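Local coordinates for protein type III restriction-modification enzyme EcoP15I Res subunit (Escherichia coli, PDB 4ZCF) that acts as the restriction subunit of a type III enzyme, cutting DNA 25-27 base pairs downstream of one of two inversely oriented recognition sites together with the Mod subunit, at residues Ile167-Val171 with Ala215-Val219; Ile396-Thr400 with Leu487-Asn493. All coordinates share one frame; numbering follows the deposited sequence.

Contact 1. Residues Ile167-Val171 with Ala215-Val219; sequences IHDFV and ALRAV
L216 sends its two methyl branches to different partners on helix 165-172: CD1 goes to I167 and CD2 to F170. The I167 and L216 side chains meet at about a right angle, with CG1 of I167 4.1 Å from CD1 of L216. F170 also lies roughly square to L216, and CD2 of F170 lies 3.7 Å from CD2 of L216. With CG anti to the backbone N (chi1 173°), the F170 ring is carried out toward the segment 215-219, where its CE2 also comes within 4.0 Å of CG1 of V219. Both aliphatic groups approach the ring obliquely. F170 and L216 rest together on I111 and L184, side chains of strands 109-113 and 180-186, so the contact seals two neighbouring helices over one face of the parallel sheet of the first RecA-like helicase domain. Helix 165-172 is part of the beta-alpha-beta crossover from strand 143-148 to strand 180-186; helix 212-217 leads into strand 222-226, which ends at D226, a residue that binds AMP. V171 packs at the closest backbone approach, its CA 6.5 Å from CA of L216. Its CG2 lies 3.9 Å from CB of A215 and close to the carbonyl of that residue, while CG1 touches the same methyl. CG2 of V219 comes 4.1 Å from CA of V171. L204 covers V171, and NZ of K109 is hydrogen-bonded to O of F170.

Contact 2. Residues Ile396-Thr400 with Leu487-Asn493; sequences IKPLT and LLLSLDN
K397 reaches across to the turn at 490-493 and buries its ammonium among backbone carbonyls. The side chain starts at CB, which lies 3.8 Å from CD1 of L491, the exposed leucine at the edge of the contact. CG is anti to the backbone N (chi1 -171°) and the chain beyond it is fully extended, which delivers the tip straight to the 487-493 backbone. CD runs past the peptide oxygens and comes 3.3 Å from O of L488. CE continues alongside them, 3.6 Å from O of N493. NZ then donates to three carbonyls of the segment. The bond to O of L488 is 2.8 Å long, and NZ sits above that carbonyl plane, 43° out of it. The bond to O of N493 measures 2.9 Å, with NZ tilted from the plane by 30°. O of S490, the first residue of a type I beta turn that ends at N493, lies 3.1 Å from NZ, which again stands above the plane. R495 adds a further carbonyl to NZ; with four carbonyls round one ammonium, at least one hydrogen must be shared if all four bonds form together. These acceptors would be expected to favour the protonated amine, and they tie the turn to the lysine. Beside this, L399 lays its CD2 3.8 Å from O of L488 and packs loosely on the CB of that leucine. L399 opens strand 399-404, an inner strand of the second RecA-like domain; the backbone of L399 is hydrogen-bonded to that of F514 in strand 513-518, while T400 pairs with I498 of strand 497-501. The contact therefore joins the 487-493 segment to the start of strand 399-404, with helix 368-389 covering P398.

Contact 1 closes before contact 2 opens along the chain; their centres are 42 Å apart and their nearest atoms about 28 Å. Contact 1 packs against one seven-stranded parallel sheet, while contact 2 includes the start of a strand of the other. The two sheets have the same 3-4-2-5-6-1-7 strand order, as expected for the paired RecA-like domains of a helicase motor. Both contacts lie within the helicase-like region 75-540. AMP sits in its cleft, touching K90, T91 and D226 of the first domain and D509 and R537 of the second. Contact 2 is nearer to it, the side chain of L489 being about 10 Å from the nucleotide.

Contact 1. Residues Ile167-Val171 with Ala215-Val219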
loop_
_atom_site.group_PDB
_atom_site.type_symbol
_atom_site.label_atom_id
_atom_site.label_comp_id
_atom_site.label_asym_id
_atom_site.label_seq_id
_atom_site.Cartn_x
_atom_site.Cartn_y
_atom_site.Cartn_z
ATOM N N ILE C 167 2.795 13.566 2.405
ATOM C CA ILE C 167 2.310 14.656 3.265
ATOM C C ILE C 167 1.720 14.135 4.601
ATOM O O ILE C 167 2.184 14.550 5.669
ATOM C CB ILE C 167 1.420 15.684 2.492
ATOM C CG1 ILE C 167 2.273 16.446 1.455
ATOM C CG2 ILE C 167 0.730 16.691 3.463
ATOM C CD1 ILE C 167 1.645 16.637 0.162
ATOM N N HIS C 168 0.755 13.185 4.539
ATOM C CA HIS C 168 0.177 12.539 5.724
ATOM C C HIS C 168 1.315 12.068 6.653
ATOM O O HIS C 168 1.397 12.543 7.776
ATOM C CB HIS C 168 -0.737 11.352 5.333
ATOM C CG HIS C 168 -1.061 10.455 6.495
ATOM N ND1 HIS C 168 -0.413 9.243 6.673
ATOM C CD2 HIS C 168 -1.870 10.673 7.559
ATOM C CE1 HIS C 168 -0.872 8.754 7.814
ATOM N NE2 HIS C 168 -1.751 9.579 8.382
ATOM N N ASP C 169 2.223 11.208 6.146
ATOM C CA ASP C 169 3.376 10.653 6.870
ATOM C C ASP C 169 4.357 11.681 7.419
ATOM O O ASP C 169 4.891 11.468 8.500
ATOM C CB ASP C 169 4.148 9.675 5.976
ATOM C CG ASP C 169 3.372 8.470 5.468
ATOM O OD1 ASP C 169 2.261 8.206 5.991
ATOM O OD2 ASP C 169 3.884 7.780 4.565
ATOM N N PHE C 170 4.644 12.758 6.661
ATOM C CA PHE C 170 5.583 13.790 7.081
ATOM C C PHE C 170 4.976 14.590 8.234
ATOM O O PHE C 170 5.633 14.782 9.251
ATOM C CB PHE C 170 5.997 14.699 5.886
ATOM C CG PHE C 170 6.840 15.920 6.229
ATOM C CD1 PHE C 170 8.213 15.812 6.404
ATOM C CD2 PHE C 170 6.256 17.182 6.337
ATOM C CE1 PHE C 170 8.989 16.940 6.691
ATOM C CE2 PHE C 170 7.034 18.314 6.610
ATOM C CZ PHE C 170 8.392 18.182 6.806
ATOM N N VAL C 171 3.727 15.046 8.066
ATOM C CA VAL C 171 2.981 15.807 9.066
ATOM C C VAL C 171 2.798 14.954 10.359
ATOM O O VAL C 171 3.146 15.415 11.449
ATOM C CB VAL C 171 1.640 16.325 8.453
ATOM C CG1 VAL C 171 0.647 16.750 9.531
ATOM C CG2 VAL C 171 1.890 17.468 7.476
ATOM N N ALA C 215 -1.917 21.722 6.907
ATOM C CA ALA C 215 -1.228 20.720 7.702
ATOM C C ALA C 215 0.287 20.979 7.691
ATOM O O ALA C 215 0.915 20.868 8.749
ATOM C CB ALA C 215 -1.534 19.338 7.180
ATOM N N LEU C 216 0.865 21.364 6.516
ATOM C CA LEU C 216 2.296 21.654 6.366
ATOM C C LEU C 216 2.676 22.974 7.011
ATOM O O LEU C 216 3.737 23.065 7.634
ATOM C CB LEU C 216 2.752 21.603 4.907
ATOM C CG LEU C 216 2.726 20.224 4.221
ATOM C CD1 LEU C 216 2.514 20.355 2.756
ATOM C CD2 LEU C 216 3.980 19.450 4.480
ATOM N N ARG C 217 1.794 23.987 6.905
ATOM C CA ARG C 217 2.004 25.289 7.535
ATOM C C ARG C 217 2.140 25.132 9.069
ATOM O O ARG C 217 3.076 25.682 9.651
ATOM C CB ARG C 217 0.885 26.260 7.157
ATOM C CG ARG C 217 1.060 27.643 7.782
ATOM C CD ARG C 217 -0.194 28.479 7.757
ATOM N NE ARG C 217 -0.655 28.751 6.391
ATOM C CZ ARG C 217 -1.819 28.342 5.896
ATOM N NH1 ARG C 217 -2.656 27.639 6.648
ATOM N NH2 ARG C 217 -2.161 28.644 4.653
ATOM N N ALA C 218 1.247 24.328 9.696
ATOM C CA ALA C 218 1.190 24.034 11.139
ATOM C C ALA C 218 2.418 23.301 11.706
ATOM O O ALA C 218 2.651 23.334 12.925
ATOM C CB ALA C 218 -0.069 23.250 11.456
ATOM N N VAL C 219 3.178 22.617 10.833
ATOM C CA VAL C 219 4.396 21.881 11.182
ATOM C C VAL C 219 5.558 22.885 11.478
ATOM O O VAL C 219 6.556 22.509 12.108
ATOM C CB VAL C 219 4.687 20.843 10.055
ATOM C CG1 VAL C 219 6.167 20.705 9.722
ATOM C CG2 VAL C 219 4.073 19.494 10.390
#

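Contact 2. Residues Ile396-Thr400 with Leu487-Asn493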
loop_
_atom_site.group_PDB
_atom_site.type_symbol
_atom_site.label_atom_id
_atom_site.label_comp_id
_atom_site.label_asym_id
_atom_site.label_seq_id
_atom_site.Cartn_x
_atom_site.Cartn_y
_atom_site.Cartn_z
ATOM N N ILE C 396 41.926 5.295 -12.931
ATOM C CA ILE C 396 40.703 6.101 -13.040
ATOM C C ILE C 396 39.973 5.598 -14.284
ATOM O O ILE C 396 40.590 5.531 -15.350
ATOM C CB ILE C 396 41.034 7.626 -13.159
ATOM C CG1 ILE C 396 41.831 8.129 -11.941
ATOM C CG2 ILE C 396 39.768 8.473 -13.368
ATOM C CD1 ILE C 396 43.059 8.959 -12.286
ATOM N N LYS C 397 38.683 5.226 -14.155
ATOM C CA LYS C 397 37.899 4.752 -15.299
ATOM C C LYS C 397 37.230 5.942 -16.020
ATOM O O LYS C 397 36.307 6.549 -15.466
ATOM C CB LYS C 397 36.866 3.687 -14.894
ATOM C CG LYS C 397 36.191 3.035 -16.098
ATOM C CD LYS C 397 34.978 2.216 -15.707
ATOM C CE LYS C 397 34.385 1.532 -16.913
ATOM N NZ LYS C 397 33.151 0.781 -16.569
ATOM N N PRO C 398 37.692 6.305 -17.245
ATOM C CA PRO C 398 37.070 7.440 -17.944
ATOM C C PRO C 398 35.813 7.047 -18.708
ATOM O O PRO C 398 35.630 5.885 -19.074
ATOM C CB PRO C 398 38.177 7.935 -18.877
ATOM C CG PRO C 398 39.097 6.768 -19.072
ATOM C CD PRO C 398 38.778 5.704 -18.054
ATOM N N LEU C 399 34.931 8.021 -18.930
ATOM C CA LEU C 399 33.685 7.798 -19.658
ATOM C C LEU C 399 33.502 8.853 -20.752
ATOM O O LEU C 399 33.897 10.008 -20.572
ATOM C CB LEU C 399 32.448 7.790 -18.712
ATOM C CG LEU C 399 32.439 6.879 -17.454
ATOM C CD1 LEU C 399 31.202 7.135 -16.611
ATOM C CD2 LEU C 399 32.491 5.393 -17.807
ATOM N N THR C 400 32.899 8.436 -21.879
ATOM C CA THR C 400 32.535 9.291 -23.008
ATOM C C THR C 400 31.014 9.224 -23.118
ATOM O O THR C 400 30.436 8.129 -23.139
ATOM C CB THR C 400 33.276 8.902 -24.319
ATOM O OG1 THR C 400 34.665 9.223 -24.187
ATOM C CG2 THR C 400 32.726 9.633 -25.549
ATOM N N LEU C 487 27.689 0.867 -11.218
ATOM C CA LEU C 487 28.037 -0.137 -12.218
ATOM C C LEU C 487 28.973 0.463 -13.258
ATOM O O LEU C 487 30.044 -0.094 -13.473
ATOM C CB LEU C 487 26.778 -0.729 -12.871
ATOM C CG LEU C 487 25.809 -1.444 -11.926
ATOM C CD1 LEU C 487 24.444 -1.607 -12.567
ATOM C CD2 LEU C 487 26.361 -2.795 -11.478
ATOM N N LEU C 488 28.612 1.632 -13.843
ATOM C CA LEU C 488 29.423 2.343 -14.842
ATOM C C LEU C 488 30.828 2.706 -14.362
ATOM O O LEU C 488 31.748 2.736 -15.179
ATOM C CB LEU C 488 28.726 3.626 -15.334
ATOM C CG LEU C 488 27.805 3.552 -16.562
ATOM C CD1 LEU C 488 27.289 4.951 -16.918
ATOM C CD2 LEU C 488 28.510 2.918 -17.787
ATOM N N LEU C 489 30.988 3.015 -13.063
ATOM C CA LEU C 489 32.275 3.415 -12.490
ATOM C C LEU C 489 33.167 2.213 -12.128
ATOM O O LEU C 489 34.370 2.387 -11.913
ATOM C CB LEU C 489 32.070 4.363 -11.283
ATOM C CG LEU C 489 31.192 5.618 -11.514
ATOM C CD1 LEU C 489 30.599 6.126 -10.222
ATOM C CD2 LEU C 489 31.958 6.718 -12.171
ATOM N N SER C 490 32.576 1.000 -12.086
ATOM C CA SER C 490 33.245 -0.264 -11.769
ATOM C C SER C 490 34.165 -0.709 -12.901
ATOM O O SER C 490 33.721 -0.889 -14.040
ATOM C CB SER C 490 32.219 -1.355 -11.455
ATOM O OG SER C 490 32.804 -2.632 -11.247
ATOM N N LEU C 491 35.444 -0.927 -12.561
ATOM C CA LEU C 491 36.481 -1.367 -13.492
ATOM C C LEU C 491 36.305 -2.842 -13.922
ATOM O O LEU C 491 37.041 -3.331 -14.787
ATOM C CB LEU C 491 37.874 -1.091 -12.902
ATOM C CG LEU C 491 38.416 0.336 -13.104
ATOM C CD1 LEU C 491 37.837 1.320 -12.080
ATOM C CD2 LEU C 491 39.921 0.359 -13.006
ATOM N N ASP C 492 35.291 -3.526 -13.352
ATOM C CA ASP C 492 34.941 -4.903 -13.683
ATOM C C ASP C 492 34.205 -4.989 -15.035
ATOM O O ASP C 492 34.408 -5.965 -15.755
ATOM C CB ASP C 492 34.088 -5.509 -12.573
ATOM N N ASN C 493 33.352 -3.984 -15.379
ATOM C CA ASN C 493 32.596 -3.971 -16.645
ATOM C C ASN C 493 33.204 -3.079 -17.756
ATOM O O ASN C 493 33.673 -1.972 -17.465
ATOM C CB ASN C 493 31.107 -3.694 -16.440
ATOM C CG ASN C 493 30.813 -2.327 -15.916
ATOM O OD1 ASN C 493 30.555 -1.390 -16.677
ATOM N ND2 ASN C 493 30.852 -2.190 -14.603
#